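Local coordinates for DUF3218 domain-containing protein (Pseudomonas aeruginosa, PDB 2IGS) that is of unknown function but belongs to a family of the lysozyme clan, with a mainly helical fold and a small antiparallel sheet, at residues S146-T158 with L201-F214. Residues are numbered along the deposited sequence; the frame is centred on the assembly and turned at random.
Sequences SGLLVSYGVNLRT and LRYTTAVTLLLAYF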
loop_
_atom_site.group_PDB
_atom_site.type_symbol
_atom_site.label_atom_id
_atom_site.label_comp_id
_atom_site.label_asym_id
_atom_site.label_seq_id
_atom_site.Cartn_x
_atom_site.Cartn_y
_atom_site.Cartn_z
ATOM N N SER F 146 14.892 -25.425 19.264
ATOM C CA SER F 146 16.119 -24.628 19.239
ATOM C C SER F 146 17.390 -25.466 19.150
ATOM O O SER F 146 17.424 -26.626 19.586
ATOM C CB SER F 146 16.223 -23.735 20.486
ATOM O OG SER F 146 15.179 -22.781 20.513
ATOM N N GLY F 147 18.437 -24.862 18.591
ATOM C CA GLY F 147 19.751 -25.474 18.521
ATOM C C GLY F 147 20.812 -24.466 18.884
ATOM O O GLY F 147 20.593 -23.605 19.720
ATOM N N LEU F 148 21.958 -24.566 18.225
ATOM C CA LEU F 148 23.120 -23.750 18.525
ATOM C C LEU F 148 23.106 -22.404 17.814
ATOM O O LEU F 148 22.948 -22.324 16.588
ATOM C CB LEU F 148 24.380 -24.506 18.080
ATOM C CG LEU F 148 25.174 -25.413 19.023
ATOM C CD1 LEU F 148 24.572 -25.456 20.397
ATOM C CD2 LEU F 148 25.390 -26.802 18.426
ATOM N N LEU F 149 23.330 -21.354 18.591
ATOM C CA LEU F 149 23.596 -20.035 18.055
ATOM C C LEU F 149 25.008 -19.567 18.458
ATOM O O LEU F 149 25.286 -19.286 19.632
ATOM C CB LEU F 149 22.512 -19.040 18.499
ATOM C CG LEU F 149 22.625 -17.629 17.925
ATOM C CD1 LEU F 149 22.540 -17.640 16.365
ATOM C CD2 LEU F 149 21.540 -16.755 18.555
ATOM N N VAL F 150 25.888 -19.448 17.466
ATOM C CA VAL F 150 27.300 -19.282 17.738
ATOM C C VAL F 150 27.785 -17.919 17.254
ATOM O O VAL F 150 27.393 -17.452 16.174
ATOM C CB VAL F 150 28.084 -20.480 17.076
ATOM C CG1 VAL F 150 29.571 -20.244 17.031
ATOM C CG2 VAL F 150 27.764 -21.767 17.794
ATOM N N SER F 151 28.618 -17.264 18.054
ATOM C CA SER F 151 29.197 -15.974 17.676
ATOM C C SER F 151 28.115 -14.937 17.345
ATOM O O SER F 151 27.022 -14.943 17.911
ATOM C CB SER F 151 30.153 -16.147 16.476
ATOM O OG SER F 151 30.919 -14.980 16.247
ATOM N N TYR F 152 28.428 -14.036 16.425
ATOM C CA TYR F 152 27.557 -12.899 16.148
ATOM C C TYR F 152 26.489 -13.219 15.099
ATOM O O TYR F 152 26.416 -12.594 14.032
ATOM C CB TYR F 152 28.399 -11.686 15.763
ATOM C CG TYR F 152 29.335 -11.204 16.873
ATOM C CD1 TYR F 152 28.880 -11.069 18.190
ATOM C CD2 TYR F 152 30.657 -10.835 16.594
ATOM C CE1 TYR F 152 29.704 -10.611 19.182
ATOM C CE2 TYR F 152 31.487 -10.366 17.594
ATOM C CZ TYR F 152 31.009 -10.270 18.886
ATOM O OH TYR F 152 31.829 -9.786 19.888
ATOM N N GLY F 153 25.654 -14.202 15.410
ATOM C CA GLY F 153 24.612 -14.625 14.474
ATOM C C GLY F 153 24.815 -15.869 13.627
ATOM O O GLY F 153 23.984 -16.131 12.733
ATOM N N VAL F 154 25.870 -16.659 13.888
ATOM C CA VAL F 154 26.007 -17.976 13.201
ATOM C C VAL F 154 25.007 -19.015 13.742
ATOM O O VAL F 154 25.269 -19.742 14.697
ATOM C CB VAL F 154 27.466 -18.548 13.175
ATOM C CG1 VAL F 154 27.561 -19.773 12.226
ATOM C CG2 VAL F 154 28.438 -17.495 12.755
ATOM N N ASN F 155 23.870 -19.096 13.076
ATOM C CA ASN F 155 22.778 -19.952 13.480
ATOM C C ASN F 155 22.923 -21.339 12.874
ATOM O O ASN F 155 22.509 -21.598 11.731
ATOM C CB ASN F 155 21.449 -19.310 13.064
ATOM C CG ASN F 155 20.255 -19.871 13.847
ATOM O OD1 ASN F 155 20.194 -21.067 14.161
ATOM N ND2 ASN F 155 19.306 -19.005 14.164
ATOM N N LEU F 156 23.505 -22.238 13.655
ATOM C CA LEU F 156 23.836 -23.557 13.167
ATOM C C LEU F 156 22.585 -24.437 13.000
ATOM O O LEU F 156 22.545 -25.278 12.111
ATOM C CB LEU F 156 24.891 -24.212 14.084
ATOM C CG LEU F 156 26.295 -23.602 14.177
ATOM C CD1 LEU F 156 27.160 -24.444 15.119
ATOM C CD2 LEU F 156 26.955 -23.499 12.815
ATOM N N ARG F 157 21.587 -24.217 13.856
ATOM C CA ARG F 157 20.319 -24.950 13.874
ATOM C C ARG F 157 19.567 -24.784 12.570
ATOM O O ARG F 157 18.913 -25.690 12.061
ATOM C CB ARG F 157 19.433 -24.419 15.002
ATOM C CG ARG F 157 17.991 -24.946 15.013
ATOM C CD ARG F 157 17.947 -26.420 15.369
ATOM N NE ARG F 157 16.591 -26.960 15.347
ATOM C CZ ARG F 157 15.978 -27.393 14.249
ATOM N NH1 ARG F 157 16.598 -27.345 13.073
ATOM N NH2 ARG F 157 14.739 -27.864 14.313
ATOM N N THR F 158 19.708 -23.590 12.034
ATOM C CA THR F 158 18.935 -23.145 10.935
ATOM C C THR F 158 19.714 -23.303 9.618
ATOM O O THR F 158 19.134 -23.295 8.531
ATOM C CB THR F 158 18.543 -21.709 11.284
ATOM O OG1 THR F 158 17.131 -21.654 11.517
ATOM C CG2 THR F 158 19.010 -20.698 10.281
ATOM N N LEU F 201 36.526 -23.063 20.184
ATOM C CA LEU F 201 36.534 -21.790 19.469
ATOM C C LEU F 201 37.537 -20.822 20.059
ATOM O O LEU F 201 37.751 -20.793 21.273
ATOM C CB LEU F 201 35.148 -21.130 19.406
ATOM C CG LEU F 201 34.128 -21.615 18.369
ATOM C CD1 LEU F 201 32.912 -20.715 18.402
ATOM C CD2 LEU F 201 34.711 -21.674 16.938
ATOM N N ARG F 202 38.159 -20.041 19.179
ATOM C CA ARG F 202 38.958 -18.903 19.622
ATOM C C ARG F 202 38.476 -17.653 18.925
ATOM O O ARG F 202 37.737 -17.742 17.960
ATOM C CB ARG F 202 40.463 -19.147 19.426
ATOM C CG ARG F 202 41.063 -20.097 20.491
ATOM C CD ARG F 202 42.217 -20.888 19.923
ATOM N NE ARG F 202 42.770 -20.186 18.773
ATOM C CZ ARG F 202 42.988 -20.723 17.576
ATOM N NH1 ARG F 202 42.746 -22.013 17.346
ATOM N NH2 ARG F 202 43.479 -19.951 16.615
ATOM N N TYR F 203 38.874 -16.490 19.453
ATOM C CA TYR F 203 38.451 -15.190 18.955
ATOM C C TYR F 203 38.653 -15.137 17.450
ATOM O O TYR F 203 37.750 -14.794 16.696
ATOM C CB TYR F 203 39.298 -14.117 19.668
ATOM C CG TYR F 203 39.141 -12.682 19.211
ATOM C CD1 TYR F 203 39.725 -12.232 18.023
ATOM C CD2 TYR F 203 38.482 -11.760 20.004
ATOM C CE1 TYR F 203 39.608 -10.873 17.631
ATOM C CE2 TYR F 203 38.376 -10.421 19.631
ATOM C CZ TYR F 203 38.927 -9.987 18.449
ATOM O OH TYR F 203 38.805 -8.661 18.091
ATOM N N THR F 204 39.852 -15.524 17.042
ATOM C CA THR F 204 40.325 -15.501 15.675
ATOM C C THR F 204 39.568 -16.476 14.732
ATOM O O THR F 204 39.221 -16.123 13.592
ATOM C CB THR F 204 41.836 -15.757 15.771
ATOM O OG1 THR F 204 42.588 -14.778 15.054
ATOM C CG2 THR F 204 42.253 -17.160 15.467
ATOM N N THR F 205 39.283 -17.685 15.220
ATOM C CA THR F 205 38.591 -18.719 14.427
ATOM C C THR F 205 37.058 -18.568 14.445
ATOM O O THR F 205 36.378 -18.985 13.500
ATOM C CB THR F 205 38.928 -20.134 14.908
ATOM O OG1 THR F 205 38.763 -20.182 16.326
ATOM C CG2 THR F 205 40.373 -20.554 14.520
ATOM N N ALA F 206 36.526 -18.015 15.533
ATOM C CA ALA F 206 35.119 -17.551 15.598
ATOM C C ALA F 206 34.846 -16.469 14.549
ATOM O O ALA F 206 33.786 -16.462 13.934
ATOM C CB ALA F 206 34.794 -17.024 16.964
ATOM N N VAL F 207 35.789 -15.542 14.354
ATOM C CA VAL F 207 35.598 -14.512 13.333
ATOM C C VAL F 207 35.671 -15.133 11.925
ATOM O O VAL F 207 34.929 -14.723 11.044
ATOM C CB VAL F 207 36.586 -13.322 13.472
ATOM C CG1 VAL F 207 36.509 -12.428 12.239
ATOM C CG2 VAL F 207 36.355 -12.512 14.772
ATOM N N THR F 208 36.549 -16.126 11.734
ATOM C CA THR F 208 36.635 -16.896 10.475
ATOM C C THR F 208 35.282 -17.558 10.128
ATOM O O THR F 208 34.819 -17.473 8.990
ATOM C CB THR F 208 37.764 -17.964 10.517
ATOM O OG1 THR F 208 38.968 -17.370 11.007
ATOM C CG2 THR F 208 38.048 -18.566 9.148
ATOM N N LEU F 209 34.670 -18.208 11.118
ATOM C CA LEU F 209 33.384 -18.863 10.965
ATOM C C LEU F 209 32.324 -17.830 10.631
ATOM O O LEU F 209 31.511 -18.057 9.706
ATOM C CB LEU F 209 33.001 -19.613 12.261
ATOM C CG LEU F 209 31.619 -20.282 12.394
ATOM C CD1 LEU F 209 31.512 -21.477 11.428
ATOM C CD2 LEU F 209 31.313 -20.740 13.846
ATOM N N LEU F 210 32.346 -16.706 11.367
ATOM C CA LEU F 210 31.370 -15.628 11.206
ATOM C C LEU F 210 31.308 -15.116 9.764
ATOM O O LEU F 210 30.233 -14.959 9.198
ATOM C CB LEU F 210 31.676 -14.457 12.159
ATOM C CG LEU F 210 30.728 -13.249 12.104
ATOM C CD1 LEU F 210 29.378 -13.576 12.768
ATOM C CD2 LEU F 210 31.346 -12.018 12.755
ATOM N N LEU F 211 32.476 -14.843 9.204
ATOM C CA LEU F 211 32.589 -14.336 7.847
ATOM C C LEU F 211 32.228 -15.396 6.806
ATOM O O LEU F 211 31.625 -15.075 5.802
ATOM C CB LEU F 211 34.017 -13.818 7.608
ATOM C CG LEU F 211 34.418 -12.597 8.443
ATOM C CD1 LEU F 211 35.863 -12.204 8.190
ATOM C CD2 LEU F 211 33.460 -11.428 8.208
ATOM N N ALA F 212 32.588 -16.653 7.050
ATOM C CA ALA F 212 32.226 -17.730 6.123
ATOM C C ALA F 212 30.713 -17.879 5.951
ATOM O O ALA F 212 30.201 -17.961 4.832
ATOM C CB ALA F 212 32.838 -19.067 6.591
ATOM N N TYR F 213 30.029 -17.964 7.086
ATOM C CA TYR F 213 28.578 -18.031 7.194
ATOM C C TYR F 213 27.932 -16.829 6.518
ATOM O O TYR F 213 27.153 -16.980 5.581
ATOM C CB TYR F 213 28.223 -18.067 8.676
ATOM C CG TYR F 213 26.742 -18.046 8.990
ATOM C CD1 TYR F 213 25.986 -19.212 8.942
ATOM C CD2 TYR F 213 26.114 -16.868 9.413
ATOM C CE1 TYR F 213 24.624 -19.208 9.237
ATOM C CE2 TYR F 213 24.736 -16.852 9.721
ATOM C CZ TYR F 213 24.004 -18.024 9.628
ATOM O OH TYR F 213 22.655 -18.043 9.923
ATOM N N PHE F 214 28.285 -15.629 6.969
ATOM C CA PHE F 214 27.638 -14.419 6.465
ATOM C C PHE F 214 27.964 -14.080 5.025
ATOM O O PHE F 214 27.284 -13.270 4.410
ATOM C CB PHE F 214 27.883 -13.213 7.395
ATOM C CG PHE F 214 26.868 -13.104 8.495
ATOM C CD1 PHE F 214 25.558 -12.717 8.212
ATOM C CD2 PHE F 214 27.200 -13.436 9.793
ATOM C CE1 PHE F 214 24.607 -12.639 9.222
ATOM C CE2 PHE F 214 26.265 -13.358 10.806
ATOM C CZ PHE F 214 24.968 -12.946 10.525
#
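Val-154 lies against one face of the Tyr-213 ring, its CA standing 3.9 Å from the ring centroid and 13° off the ring normal in a CH-pi contact. With CG1 anti to the backbone N (chi1 -170°), this methyl comes over the same ring, 3.7 Å from Tyr-213 CD1, and also meets the branch of Leu-209, while CG2 turns to the helix backbone at Leu-210. Beyond it, Val-150 CG1 touches two leucines, 3.6 Å from Leu-201 CD1 and 3.7 Å from Leu-209 CD2. At the turn, Leu-210 CD1 touches Tyr-152 CB at 3.7 Å, and CD2 reaches the edge of the Tyr-152 ring near its plane. Close by, the edge of Phe-214 approaches Tyr-152 O, with CE2 3.3 Å away. Gly-153 O lies 3.2 Å from Tyr-213 CE2. No hydrogen bond crosses the interface; the polar side chains of the hairpin are held from other sides, Ser-151 OG by Pro-129 O and Tyr-152 OH by Val-127 O, while Asn-155 ND2 bonds Ser-139 OG of the second subunit. Val-150 and Val-154 form a hydrogen-bonded antiparallel pair, the bond from Val-154 N to Val-150 O being weak; Val-150 points toward the helix, whereas Val-154 brings its CA and both methyls against it. The whole is a beta-hairpin, its turn containing an inverse gamma turn centred on Tyr-152, packed from the small antiparallel sheet onto the C-terminal helix 203-216.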